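Local coordinates for protein Ara h 8 allergen isoform (Arachis hypogaea, PDB 6V8H) that is a peanut allergen of the Bet v 1 family of pathogenesis-related plant proteins and may bind abscisic acid, at residues 91-96 against 120-125; 51-56 against 66-71; 98-103 against 113-118. All coordinates share one frame; numbering follows the deposited sequence.

Following the chain from its N terminus, contact 2 comes first: residues 51-56 and 66-71 pair up and close the hairpin of strands 53-60 and 63-75. The chain then runs through strand 80-86 and enters contact 1 at residues 91-96. Before contact 1 can close at residues 120-125, strands 95-107 and 110-121 meet in contact 3, so contact 3 sits within the span of contact 1 and both belong to one hairpin. Contact 2 stands in series with that pair. All three serve the same antiparallel sheet, and contact 1 packs against both others: the backbone N of Phe-91 packs on Val-67 of contact 2 and its ring on Val-98 of contact 3.

Contact 1: residues 91-96 against 120-125; sequences FQEILE and HTKGDA
Lys-122 and Ile-94 hold together the open end of a beta hairpin in the Bet v 1 fold, where strands 95-107 and 110-121 part company. The Lys-122 N gives its hydrogen to Ile-94 O at 2.9 Å, a nearly straight bond of 170° at the hydrogen. One residue pair further in, Leu-95 and Thr-121 face each other as a non-hydrogen-bonded pair with diverging side chains, and beyond them Glu-96 N donates to His-120 O at 2.8 Å. The extended side chain of Glu-96 crosses that of His-120 at about a right angle, its CG lying 4.1 Å from Lys-122 CG.

The long side chain of Lys-122 runs alongside the opposing backbone. Its CB lies 3.8 Å from Ile-94 O, and CG stays near that same oxygen. With CG beside the backbone N (chi1 -63°) and the chain extended from there on, CD moves over to Glu-93 O at 3.4 Å, and CE keeps company with the same carbonyl. NZ then hydrogen-bonds Glu-93 O at 2.9 Å, arriving in the carbonyl plane with an angle of 152° at the oxygen. The Glu-93 carboxylate is beyond salt-bridge distance, OE2 standing 4.4 Å from NZ, though its charge should still favour the ammonium.

Two turns frame the exchange: type I from Gln-92 to Leu-95 and type II' from Lys-122 to Ala-125. The second is braced by Thr-121 OG1, which donates to Ala-125 O and also bonds Gly-2 N, tying in the N terminus. One apolar touch joins the turns, Ile-94 CD1 reaching Ala-125 CB at 3.8 Å.

Contact 2: residues 51-56 against 66-71; sequences GTVKKV and YVLHKI
Tyr-66 holds its CG between the backbone N and the carbonyl carbon (chi1 73°), while Lys-55 turns CG away from its own N (chi1 -171°) and runs extended, and together these torsions bring the lysine over one face of the tyrosine ring. Lys-55 CE sits almost exactly above the ring, 3.5 Å from the Tyr-66 centroid, a CH-pi contact. NZ follows at 4.4 Å from that centroid, 11° off the ring normal, and adds a cation-pi interaction.

The backbones form an antiparallel hairpin with paired hydrogen bonds at Lys-54/His-69 and Val-56/Val-67. Val-53, Lys-55, Leu-68 and Lys-70 point to the same face of the sheet; Lys-54, Val-56, Val-67 and His-69 point to the other. On that second face Lys-54 and His-69 lie side by side, and the lysine chain comes at the imidazole obliquely, Lys-54 CD being 3.8 Å from His-69 CD2. At the 51-52 end, Thr-52 CB packs against Ile-71 CD1 at 3.8 Å.

The polar ends are taken up by other residues: Lys-54 NZ makes a salt bridge to Asp-28 and bonds Tyr-81 OH, which also bonds His-69 NE2, while Tyr-83 stacks on the imidazole. This face is consistent with the inner cavity wall of Bet v 1 proteins. The ammonium, though partly balanced by Asp-28, may disfavour a second positive charge on His-69, and the shared tyrosine hydroxyl links both groups in one polar network.

Contact 3: residues 98-103 against 113-118; sequences VSFKTK and IKVSVT
Strands 98-103 and 113-118 run antiparallel, their directions 169° apart, in unbroken register. Ser-99/Thr-118, Lys-101/Ser-116 and Lys-103/Lys-114 are hydrogen-bonded pairs, each closed by two N-H...O bonds; the shortest include Lys-101 N to Ser-116 O at 2.8 Å. Between them fall the non-hydrogen-bonded pairs Phe-100/Val-117 and Thr-102/Val-115, where CA-H...O contacts fill in, such as Thr-102 CA to Lys-114 O at 3.3 Å.

Phe-100 and Val-117 carry the apolar face. Phe-100 puts CG beside its backbone N (chi1 -71°), which lays the ring alongside Val-117, pointing the same way. Val-117 CG1 comes over one ring face, offset toward the rim, 3.9 Å from the Phe-100 centroid and 15° off the normal. The same methyl meets Val-98 CG1 at 3.5 Å, a tight fit, so it touches the ring and Val-98 on neighbouring sides, in the angle between them. Val-115 CG1 approaches the ring at its edge, 4.3 Å from Phe-100 CD2. Further along, Thr-102 CG2 lies 4.2 Å from Val-115 CG2, while Thr-102 OG1 hydrogen-bonds Tyr-81 O on strand 80-86.

The opposite face is polar: Ser-99 OG sits 3.7 Å from Thr-118 CB, and Lys-101, Lys-103 and Lys-114 send their exposed chains away from the pairing.

Phe-100 stacks on Tyr-83 and touches Val-135 and Ser-139 of helix 129-152. This apolar face against the helix, with strands 3-12 and 80-86 on either side of the hairpin, fits the helix-grip fold of Bet v 1 proteins, in which a curved antiparallel sheet wraps round the long C-terminal helix.

Contact 1: residues 91-96 against 120-125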
ATOM      1  N   PHE A  91      -4.283  -2.651  13.692  1.00 59.92           N
ATOM      2  CA  PHE A  91      -5.451  -2.236  12.885  1.00 65.73           C
ATOM      3  C   PHE A  91      -6.460  -1.494  13.768  1.00 64.85           C
ATOM      4  O   PHE A  91      -6.906  -2.033  14.777  1.00 62.12           O
ATOM      5  CB  PHE A  91      -6.063  -3.450  12.179  1.00 65.16           C
ATOM      6  CG  PHE A  91      -6.831  -3.069  10.941  1.00 66.04           C
ATOM      7  CD1 PHE A  91      -6.221  -2.296   9.951  1.00 65.37           C
ATOM      8  CD2 PHE A  91      -8.161  -3.440  10.780  1.00 70.85           C
ATOM      9  CE1 PHE A  91      -6.924  -1.871   8.844  1.00 62.82           C
ATOM     10  CE2 PHE A  91      -8.856  -3.029   9.657  1.00 67.31           C
ATOM     11  CZ  PHE A  91      -8.229  -2.253   8.687  1.00 67.22           C
ATOM     12  N   GLN A  92      -6.779  -0.264  13.351  1.00 69.98           N
ATOM     13  CA  GLN A  92      -7.813   0.618  13.955  1.00 70.56           C
ATOM     14  C   GLN A  92      -9.083  -0.204  14.182  1.00 67.11           C
ATOM     15  O   GLN A  92      -9.529  -0.896  13.233  1.00 59.57           O
ATOM     16  CB  GLN A  92      -8.114   1.811  13.053  1.00 72.38           C
ATOM     17  CG  GLN A  92      -6.975   2.824  12.986  1.00 72.36           C
ATOM     18  CD  GLN A  92      -6.000   2.568  11.855  1.00 67.26           C
ATOM     19  OE1 GLN A  92      -6.102   1.609  11.097  1.00 60.49           O
ATOM     20  NE2 GLN A  92      -5.021   3.433  11.755  1.00 70.13           N
ATOM     21  N   GLU A  93      -9.638  -0.122  15.391  1.00 68.81           N
ATOM     22  CA  GLU A  93     -10.767  -0.987  15.838  1.00 67.83           C
ATOM     23  C   GLU A  93     -12.019  -0.624  15.043  1.00 62.74           C
ATOM     24  O   GLU A  93     -12.815  -1.517  14.790  1.00 66.18           O
ATOM     25  CB  GLU A  93     -10.939  -0.912  17.353  1.00 73.73           C
ATOM     26  CG  GLU A  93     -11.225  -2.277  17.992  1.00 85.30           C
ATOM     27  CD  GLU A  93     -10.111  -3.318  17.960  1.00 90.58           C
ATOM     28  OE1 GLU A  93      -8.917  -2.919  17.973  1.00 95.67           O
ATOM     29  OE2 GLU A  93     -10.438  -4.513  17.889  1.00 96.52           O
ATOM     30  N   ILE A  94     -12.166   0.624  14.615  1.00 60.68           N
ATOM     31  CA  ILE A  94     -13.375   1.088  13.884  1.00 60.95           C
ATOM     32  C   ILE A  94     -13.418   0.572  12.431  1.00 58.82           C
ATOM     33  O   ILE A  94     -14.518   0.633  11.822  1.00 52.74           O
ATOM     34  CB  ILE A  94     -13.493   2.613  13.954  1.00 62.81           C
ATOM     35  CG1 ILE A  94     -14.855   3.074  13.451  1.00 68.67           C
ATOM     36  CG2 ILE A  94     -12.376   3.285  13.193  1.00 64.16           C
ATOM     37  CD1 ILE A  94     -15.230   4.442  13.941  1.00 78.89           C
ATOM     38  N   LEU A  95     -12.303   0.063  11.904  1.00 53.56           N
ATOM     39  CA  LEU A  95     -12.205  -0.407  10.492  1.00 55.78           C
ATOM     40  C   LEU A  95     -12.464  -1.921  10.412  1.00 55.42           C
ATOM     41  O   LEU A  95     -11.794  -2.646  11.107  1.00 51.13           O
ATOM     42  CB  LEU A  95     -10.804  -0.101   9.942  1.00 55.11           C
ATOM     43  CG  LEU A  95     -10.495   1.367   9.658  1.00 57.67           C
ATOM     44  CD1 LEU A  95      -9.160   1.536   8.972  1.00 57.78           C
ATOM     45  CD2 LEU A  95     -11.582   1.959   8.773  1.00 60.70           C
ATOM     46  N   GLU A  96     -13.338  -2.375   9.516  1.00 56.99           N
ATOM     47  CA  GLU A  96     -13.341  -3.793   9.046  1.00 57.66           C
ATOM     48  C   GLU A  96     -12.106  -4.029   8.165  1.00 52.31           C
ATOM     49  O   GLU A  96     -11.440  -5.042   8.379  1.00 51.95           O
ATOM     50  CB  GLU A  96     -14.581  -4.151   8.215  1.00 56.95           C
ATOM     51  CG  GLU A  96     -15.893  -4.049   8.954  1.00 68.51           C
ATOM     52  CD  GLU A  96     -17.128  -4.140   8.059  1.00 73.38           C
ATOM     53  OE1 GLU A  96     -18.254  -4.019   8.591  1.00 73.63           O
ATOM     54  OE2 GLU A  96     -16.955  -4.301   6.815  1.00 75.80           O
ATOM     55  N   HIS A 120     -13.720   0.522   4.812  1.00 46.64           N
ATOM     56  CA  HIS A 120     -14.947  -0.159   5.287  1.00 49.91           C
ATOM     57  C   HIS A 120     -14.963  -0.056   6.807  1.00 51.14           C
ATOM     58  O   HIS A 120     -14.093  -0.679   7.444  1.00 45.72           O
ATOM     59  CB  HIS A 120     -14.970  -1.627   4.846  1.00 50.45           C
ATOM     60  CG  HIS A 120     -15.071  -1.826   3.381  1.00 49.45           C
ATOM     61  ND1 HIS A 120     -16.221  -2.314   2.802  1.00 51.43           N
ATOM     62  CD2 HIS A 120     -14.176  -1.630   2.392  1.00 47.63           C
ATOM     63  CE1 HIS A 120     -16.022  -2.419   1.486  1.00 52.21           C
ATOM     64  NE2 HIS A 120     -14.771  -2.005   1.210  1.00 45.52           N
ATOM     65  N   THR A 121     -15.908   0.703   7.366  1.00 49.10           N
ATOM     66  CA  THR A 121     -16.056   0.871   8.830  1.00 52.47           C
ATOM     67  C   THR A 121     -17.058  -0.155   9.364  1.00 58.03           C
ATOM     68  O   THR A 121     -17.922  -0.587   8.571  1.00 57.84           O
ATOM     69  CB  THR A 121     -16.498   2.284   9.184  1.00 50.11           C
ATOM     70  OG1 THR A 121     -17.714   2.517   8.466  1.00 53.92           O
ATOM     71  CG2 THR A 121     -15.423   3.302   8.854  1.00 48.12           C
ATOM     72  N   LYS A 122     -16.933  -0.509  10.647  1.00 59.01           N
ATOM     73  CA  LYS A 122     -17.913  -1.357  11.386  1.00 58.05           C
ATOM     74  C   LYS A 122     -19.251  -0.622  11.446  1.00 56.44           C
ATOM     75  O   LYS A 122     -19.250   0.586  11.587  1.00 55.18           O
ATOM     76  CB  LYS A 122     -17.379  -1.730  12.776  1.00 56.65           C
ATOM     77  CG  LYS A 122     -16.109  -2.571  12.728  1.00 61.44           C
ATOM     78  CD  LYS A 122     -15.625  -3.201  13.982  1.00 64.44           C
ATOM     79  CE  LYS A 122     -14.511  -4.181  13.656  1.00 58.42           C
ATOM     80  NZ  LYS A 122     -13.627  -4.294  14.820  1.00 58.27           N
ATOM     81  N   GLY A 123     -20.359  -1.351  11.350  1.00 63.22           N
ATOM     82  CA  GLY A 123     -21.725  -0.775  11.281  1.00 64.42           C
ATOM     83  C   GLY A 123     -21.802   0.313  10.202  1.00 65.92           C
ATOM     84  O   GLY A 123     -21.372   0.058   9.061  1.00 62.08           O
ATOM     85  N   ASP A 124     -22.333   1.482  10.558  1.00 66.41           N
ATOM     86  CA  ASP A 124     -22.552   2.627   9.627  1.00 73.50           C
ATOM     87  C   ASP A 124     -21.703   3.817  10.104  1.00 63.80           C
ATOM     88  O   ASP A 124     -22.039   4.971   9.766  1.00 54.61           O
ATOM     89  CB  ASP A 124     -24.044   2.988   9.536  1.00 83.12           C
ATOM     90  CG  ASP A 124     -24.964   1.881   9.008  1.00 90.97           C
ATOM     91  OD1 ASP A 124     -24.463   0.935   8.366  1.00 96.86           O
ATOM     92  OD2 ASP A 124     -26.187   1.952   9.253  1.00104.26           O
ATOM     93  N   ALA A 125     -20.640   3.552  10.887  1.00 62.39           N
ATOM     94  CA  ALA A 125     -19.702   4.576  11.420  1.00 59.40           C
ATOM     95  C   ALA A 125     -19.150   5.437  10.281  1.00 55.74           C
ATOM     96  O   ALA A 125     -18.754   4.900   9.250  1.00 55.75           O
ATOM     97  CB  ALA A 125     -18.583   3.913  12.185  1.00 55.92           C
TER

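Contact 2: residues 51-56 against 66-71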
ATOM      1  N   GLY A  51      -4.479 -13.628  -3.680  1.00 57.29           N
ATOM      2  CA  GLY A  51      -4.705 -14.460  -2.486  1.00 58.93           C
ATOM      3  C   GLY A  51      -3.508 -14.486  -1.547  1.00 58.64           C
ATOM      4  O   GLY A  51      -3.642 -14.940  -0.411  1.00 59.38           O
ATOM      5  N   THR A  52      -2.350 -14.001  -1.992  1.00 57.99           N
ATOM      6  CA  THR A  52      -1.152 -13.880  -1.122  1.00 56.49           C
ATOM      7  C   THR A  52      -1.503 -12.999   0.078  1.00 54.29           C
ATOM      8  O   THR A  52      -2.120 -11.953  -0.122  1.00 54.70           O
ATOM      9  CB  THR A  52       0.042 -13.316  -1.892  1.00 56.49           C
ATOM     10  OG1 THR A  52       0.336 -14.217  -2.956  1.00 56.19           O
ATOM     11  CG2 THR A  52       1.261 -13.104  -1.028  1.00 55.78           C
ATOM     12  N   VAL A  53      -1.127 -13.415   1.280  1.00 55.99           N
ATOM     13  CA  VAL A  53      -1.294 -12.601   2.516  1.00 55.44           C
ATOM     14  C   VAL A  53       0.105 -12.282   3.040  1.00 54.34           C
ATOM     15  O   VAL A  53       0.952 -13.181   3.047  1.00 55.92           O
ATOM     16  CB  VAL A  53      -2.170 -13.315   3.572  1.00 59.90           C
ATOM     17  CG1 VAL A  53      -2.364 -12.450   4.806  1.00 59.80           C
ATOM     18  CG2 VAL A  53      -3.504 -13.746   3.006  1.00 57.74           C
ATOM     19  N   LYS A  54       0.339 -11.028   3.403  1.00 54.25           N
ATOM     20  CA  LYS A  54       1.639 -10.534   3.895  1.00 55.08           C
ATOM     21  C   LYS A  54       1.418  -9.986   5.302  1.00 57.33           C
ATOM     22  O   LYS A  54       0.396  -9.321   5.549  1.00 54.42           O
ATOM     23  CB  LYS A  54       2.197  -9.415   3.012  1.00 57.99           C
ATOM     24  CG  LYS A  54       2.331  -9.740   1.523  1.00 61.57           C
ATOM     25  CD  LYS A  54       2.793  -8.524   0.731  1.00 60.78           C
ATOM     26  CE  LYS A  54       2.795  -8.712  -0.772  1.00 64.69           C
ATOM     27  NZ  LYS A  54       3.113  -7.417  -1.449  1.00 68.15           N
ATOM     28  N   LYS A  55       2.354 -10.263   6.194  1.00 60.51           N
ATOM     29  CA  LYS A  55       2.340  -9.722   7.570  1.00 63.36           C
ATOM     30  C   LYS A  55       3.299  -8.534   7.553  1.00 58.86           C
ATOM     31  O   LYS A  55       4.502  -8.720   7.306  1.00 57.03           O
ATOM     32  CB  LYS A  55       2.696 -10.812   8.578  1.00 62.62           C
ATOM     33  CG  LYS A  55       2.522 -10.439  10.034  1.00 68.39           C
ATOM     34  CD  LYS A  55       2.626 -11.637  10.961  1.00 72.30           C
ATOM     35  CE  LYS A  55       2.710 -11.242  12.417  1.00 77.32           C
ATOM     36  NZ  LYS A  55       3.072 -12.390  13.289  1.00 83.19           N
ATOM     37  N   VAL A  56       2.744  -7.347   7.748  1.00 56.76           N
ATOM     38  CA  VAL A  56       3.510  -6.077   7.714  1.00 56.66           C
ATOM     39  C   VAL A  56       3.673  -5.626   9.152  1.00 57.92           C
ATOM     40  O   VAL A  56       2.669  -5.212   9.756  1.00 54.12           O
ATOM     41  CB  VAL A  56       2.778  -5.018   6.863  1.00 59.04           C
ATOM     42  CG1 VAL A  56       3.401  -3.629   6.995  1.00 55.94           C
ATOM     43  CG2 VAL A  56       2.743  -5.455   5.392  1.00 57.70           C
ATOM     44  N   TYR A  66       1.318  -5.179  13.929  1.00 69.43           N
ATOM     45  CA  TYR A  66       1.276  -5.648  12.522  1.00 65.01           C
ATOM     46  C   TYR A  66      -0.144  -5.547  11.957  1.00 64.58           C
ATOM     47  O   TYR A  66      -1.120  -5.478  12.726  1.00 63.17           O
ATOM     48  CB  TYR A  66       1.820  -7.066  12.405  1.00 69.27           C
ATOM     49  CG  TYR A  66       0.919  -8.155  12.941  1.00 71.92           C
ATOM     50  CD1 TYR A  66       0.966  -8.539  14.273  1.00 80.37           C
ATOM     51  CD2 TYR A  66       0.032  -8.824  12.111  1.00 74.34           C
ATOM     52  CE1 TYR A  66       0.148  -9.547  14.777  1.00 79.87           C
ATOM     53  CE2 TYR A  66      -0.791  -9.833  12.591  1.00 76.38           C
ATOM     54  CZ  TYR A  66      -0.740 -10.196  13.929  1.00 81.35           C
ATOM     55  OH  TYR A  66      -1.557 -11.194  14.382  1.00 75.37           O
ATOM     56  N   VAL A  67      -0.227  -5.501  10.626  1.00 58.82           N
ATOM     57  CA  VAL A  67      -1.497  -5.658   9.871  1.00 53.81           C
ATOM     58  C   VAL A  67      -1.260  -6.693   8.774  1.00 51.21           C
ATOM     59  O   VAL A  67      -0.059  -6.978   8.464  1.00 49.11           O
ATOM     60  CB  VAL A  67      -1.964  -4.315   9.286  1.00 55.35           C
ATOM     61  CG1 VAL A  67      -2.163  -3.263  10.381  1.00 59.25           C
ATOM     62  CG2 VAL A  67      -0.987  -3.799   8.217  1.00 53.01           C
ATOM     63  N   LEU A  68      -2.344  -7.225   8.215  1.00 51.03           N
ATOM     64  CA  LEU A  68      -2.278  -8.241   7.142  1.00 55.59           C
ATOM     65  C   LEU A  68      -2.551  -7.577   5.791  1.00 54.15           C
ATOM     66  O   LEU A  68      -3.485  -6.781   5.698  1.00 52.73           O
ATOM     67  CB  LEU A  68      -3.279  -9.354   7.454  1.00 61.17           C
ATOM     68  CG  LEU A  68      -3.018 -10.098   8.765  1.00 62.56           C
ATOM     69  CD1 LEU A  68      -4.139 -11.068   9.056  1.00 65.33           C
ATOM     70  CD2 LEU A  68      -1.671 -10.799   8.707  1.00 63.05           C
ATOM     71  N   HIS A  69      -1.714  -7.875   4.802  1.00 54.81           N
ATOM     72  CA  HIS A  69      -1.781  -7.310   3.431  1.00 54.68           C
ATOM     73  C   HIS A  69      -2.184  -8.446   2.492  1.00 55.30           C
ATOM     74  O   HIS A  69      -1.400  -9.424   2.360  1.00 59.81           O
ATOM     75  CB  HIS A  69      -0.415  -6.709   3.099  1.00 63.46           C
ATOM     76  CG  HIS A  69      -0.288  -6.032   1.788  1.00 72.84           C
ATOM     77  ND1 HIS A  69       0.017  -4.665   1.696  1.00 71.17           N
ATOM     78  CD2 HIS A  69      -0.380  -6.497   0.515  1.00 81.55           C
ATOM     79  CE1 HIS A  69       0.083  -4.324   0.406  1.00 74.60           C
ATOM     80  NE2 HIS A  69      -0.158  -5.415  -0.328  1.00 75.99           N
ATOM     81  N   LYS A  70      -3.349  -8.348   1.856  1.00 53.71           N
ATOM     82  CA  LYS A  70      -3.837  -9.432   0.972  1.00 53.06           C
ATOM     83  C   LYS A  70      -3.959  -8.947  -0.471  1.00 48.40           C
ATOM     84  O   LYS A  70      -4.685  -7.972  -0.673  1.00 48.07           O
ATOM     85  CB  LYS A  70      -5.174  -9.973   1.491  1.00 58.85           C
ATOM     86  CG  LYS A  70      -5.802 -11.045   0.599  1.00 59.99           C
ATOM     87  CD  LYS A  70      -6.836 -11.900   1.220  1.00 66.29           C
ATOM     88  CE  LYS A  70      -7.443 -12.851   0.212  1.00 74.47           C
ATOM     89  NZ  LYS A  70      -8.378 -13.830   0.826  1.00 80.11           N
ATOM     90  N   ILE A  71      -3.393  -9.706  -1.418  1.00 47.24           N
ATOM     91  CA  ILE A  71      -3.408  -9.353  -2.860  1.00 49.35           C
ATOM     92  C   ILE A  71      -4.776  -9.714  -3.417  1.00 51.58           C
ATOM     93  O   ILE A  71      -5.101 -10.897  -3.398  1.00 56.40           O
ATOM     94  CB  ILE A  71      -2.266 -10.026  -3.639  1.00 51.29           C
ATOM     95  CG1 ILE A  71      -0.892  -9.687  -3.051  1.00 50.94           C
ATOM     96  CG2 ILE A  71      -2.344  -9.649  -5.105  1.00 50.19           C
ATOM     97  CD1 ILE A  71       0.308 -10.154  -3.900  1.00 50.30           C
TER

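Contact 3: residues 98-103 against 113-118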
ATOM      1  N   VAL A  98      -9.434  -1.998   4.642  1.00 47.83           N
ATOM      2  CA  VAL A  98      -9.123  -0.886   3.700  1.00 47.18           C
ATOM      3  C   VAL A  98      -8.614  -1.496   2.398  1.00 47.59           C
ATOM      4  O   VAL A  98      -7.615  -2.214   2.433  1.00 46.87           O
ATOM      5  CB  VAL A  98      -8.090   0.105   4.250  1.00 44.61           C
ATOM      6  CG1 VAL A  98      -7.964   1.308   3.334  1.00 46.27           C
ATOM      7  CG2 VAL A  98      -8.445   0.546   5.637  1.00 45.42           C
ATOM      8  N   SER A  99      -9.295  -1.230   1.298  1.00 48.25           N
ATOM      9  CA  SER A  99      -9.007  -1.884   0.009  1.00 49.97           C
ATOM     10  C   SER A  99      -8.482  -0.815  -0.964  1.00 45.77           C
ATOM     11  O   SER A  99      -9.113   0.234  -1.163  1.00 49.23           O
ATOM     12  CB  SER A  99     -10.198  -2.680  -0.467  1.00 55.10           C
ATOM     13  OG  SER A  99     -11.039  -1.841  -1.233  1.00 68.95           O
ATOM     14  N   PHE A 100      -7.276  -1.049  -1.475  1.00 48.22           N
ATOM     15  CA  PHE A 100      -6.523  -0.173  -2.395  1.00 46.03           C
ATOM     16  C   PHE A 100      -6.649  -0.741  -3.801  1.00 47.83           C
ATOM     17  O   PHE A 100      -6.420  -1.946  -3.942  1.00 46.04           O
ATOM     18  CB  PHE A 100      -5.057  -0.097  -1.983  1.00 45.64           C
ATOM     19  CG  PHE A 100      -4.803   0.684  -0.726  1.00 47.14           C
ATOM     20  CD1 PHE A 100      -5.065   0.115   0.519  1.00 46.25           C
ATOM     21  CD2 PHE A 100      -4.265   1.964  -0.777  1.00 45.14           C
ATOM     22  CE1 PHE A 100      -4.813   0.851   1.667  1.00 47.89           C
ATOM     23  CE2 PHE A 100      -4.002   2.685   0.389  1.00 46.06           C
ATOM     24  CZ  PHE A 100      -4.273   2.123   1.610  1.00 46.59           C
ATOM     25  N   LYS A 101      -6.953   0.125  -4.782  1.00 48.96           N
ATOM     26  CA  LYS A 101      -6.806  -0.173  -6.228  1.00 50.70           C
ATOM     27  C   LYS A 101      -5.790   0.825  -6.785  1.00 53.43           C
ATOM     28  O   LYS A 101      -6.029   2.045  -6.688  1.00 52.74           O
ATOM     29  CB  LYS A 101      -8.162  -0.105  -6.932  1.00 59.14           C
ATOM     30  CG  LYS A 101      -9.203  -1.078  -6.378  1.00 61.10           C
ATOM     31  CD  LYS A 101     -10.539  -0.948  -7.077  1.00 65.24           C
ATOM     32  CE  LYS A 101     -10.531  -1.676  -8.410  1.00 74.06           C
ATOM     33  NZ  LYS A 101     -11.400  -1.002  -9.420  1.00 79.58           N
ATOM     34  N   THR A 102      -4.667   0.321  -7.309  1.00 51.57           N
ATOM     35  CA  THR A 102      -3.576   1.118  -7.879  1.00 50.84           C
ATOM     36  C   THR A 102      -3.364   0.678  -9.323  1.00 54.82           C
ATOM     37  O   THR A 102      -3.431  -0.551  -9.599  1.00 49.12           O
ATOM     38  CB  THR A 102      -2.291   1.028  -7.042  1.00 49.88           C
ATOM     39  OG1 THR A 102      -1.637  -0.203  -7.305  1.00 49.28           O
ATOM     40  CG2 THR A 102      -2.519   1.151  -5.554  1.00 47.56           C
ATOM     41  N   LYS A 103      -3.140   1.671 -10.192  1.00 57.25           N
ATOM     42  CA  LYS A 103      -2.831   1.473 -11.621  1.00 62.04           C
ATOM     43  C   LYS A 103      -1.866   2.572 -12.076  1.00 58.79           C
ATOM     44  O   LYS A 103      -2.080   3.755 -11.723  1.00 58.71           O
ATOM     45  CB  LYS A 103      -4.108   1.443 -12.472  1.00 68.37           C
ATOM     46  CG  LYS A 103      -3.881   0.766 -13.812  1.00 75.19           C
ATOM     47  CD  LYS A 103      -5.072   0.568 -14.673  1.00 81.53           C
ATOM     48  CE  LYS A 103      -4.647  -0.010 -16.009  1.00 84.00           C
ATOM     49  NZ  LYS A 103      -5.793  -0.107 -16.938  1.00 95.41           N
ATOM     50  N   ILE A 113      -0.413   7.941 -12.231  1.00 59.00           N
ATOM     51  CA  ILE A 113      -0.724   7.076 -11.058  1.00 62.35           C
ATOM     52  C   ILE A 113      -2.186   7.305 -10.675  1.00 62.69           C
ATOM     53  O   ILE A 113      -2.557   8.478 -10.479  1.00 62.32           O
ATOM     54  CB  ILE A 113       0.215   7.393  -9.879  1.00 62.64           C
ATOM     55  CG1 ILE A 113       1.687   7.293 -10.297  1.00 66.28           C
ATOM     56  CG2 ILE A 113      -0.105   6.504  -8.674  1.00 62.66           C
ATOM     57  CD1 ILE A 113       2.655   7.932  -9.323  1.00 65.72           C
ATOM     58  N   LYS A 114      -2.982   6.240 -10.602  1.00 62.67           N
ATOM     59  CA  LYS A 114      -4.368   6.282 -10.088  1.00 64.41           C
ATOM     60  C   LYS A 114      -4.454   5.343  -8.870  1.00 58.11           C
ATOM     61  O   LYS A 114      -4.191   4.147  -9.011  1.00 52.33           O
ATOM     62  CB  LYS A 114      -5.354   5.920 -11.201  1.00 76.46           C
ATOM     63  CG  LYS A 114      -5.253   6.797 -12.437  1.00 91.46           C
ATOM     64  CD  LYS A 114      -6.456   6.710 -13.366  1.00105.64           C
ATOM     65  CE  LYS A 114      -6.358   7.675 -14.526  1.00105.88           C
ATOM     66  NZ  LYS A 114      -7.662   7.803 -15.220  1.00114.90           N
ATOM     67  N   VAL A 115      -4.786   5.892  -7.715  1.00 53.59           N
ATOM     68  CA  VAL A 115      -5.030   5.136  -6.466  1.00 53.58           C
ATOM     69  C   VAL A 115      -6.461   5.408  -6.034  1.00 57.01           C
ATOM     70  O   VAL A 115      -6.810   6.580  -5.953  1.00 53.96           O
ATOM     71  CB  VAL A 115      -4.044   5.551  -5.367  1.00 55.61           C
ATOM     72  CG1 VAL A 115      -4.345   4.816  -4.060  1.00 56.09           C
ATOM     73  CG2 VAL A 115      -2.597   5.320  -5.791  1.00 55.66           C
ATOM     74  N   SER A 116      -7.257   4.364  -5.813  1.00 57.59           N
ATOM     75  CA  SER A 116      -8.600   4.450  -5.186  1.00 61.03           C
ATOM     76  C   SER A 116      -8.583   3.639  -3.881  1.00 58.23           C
ATOM     77  O   SER A 116      -8.091   2.491  -3.876  1.00 52.64           O
ATOM     78  CB  SER A 116      -9.672   3.970  -6.119  1.00 67.99           C
ATOM     79  OG  SER A 116     -10.957   4.213  -5.538  1.00 79.36           O
ATOM     80  N   VAL A 117      -9.006   4.262  -2.783  1.00 55.05           N
ATOM     81  CA  VAL A 117      -8.946   3.693  -1.411  1.00 55.32           C
ATOM     82  C   VAL A 117     -10.387   3.642  -0.881  1.00 52.94           C
ATOM     83  O   VAL A 117     -11.039   4.701  -0.864  1.00 49.86           O
ATOM     84  CB  VAL A 117      -8.022   4.495  -0.490  1.00 55.46           C
ATOM     85  CG1 VAL A 117      -7.706   3.724   0.763  1.00 55.41           C
ATOM     86  CG2 VAL A 117      -6.768   4.957  -1.210  1.00 61.98           C
ATOM     87  N   THR A 118     -10.842   2.455  -0.466  1.00 47.98           N
ATOM     88  CA  THR A 118     -12.165   2.262   0.173  1.00 50.18           C
ATOM     89  C   THR A 118     -11.950   1.807   1.616  1.00 51.64           C
ATOM     90  O   THR A 118     -11.518   0.649   1.824  1.00 48.33           O
ATOM     91  CB  THR A 118     -13.017   1.266  -0.614  1.00 52.59           C
ATOM     92  OG1 THR A 118     -13.095   1.621  -1.989  1.00 48.20           O
ATOM     93  CG2 THR A 118     -14.439   1.232  -0.087  1.00 57.79           C
TER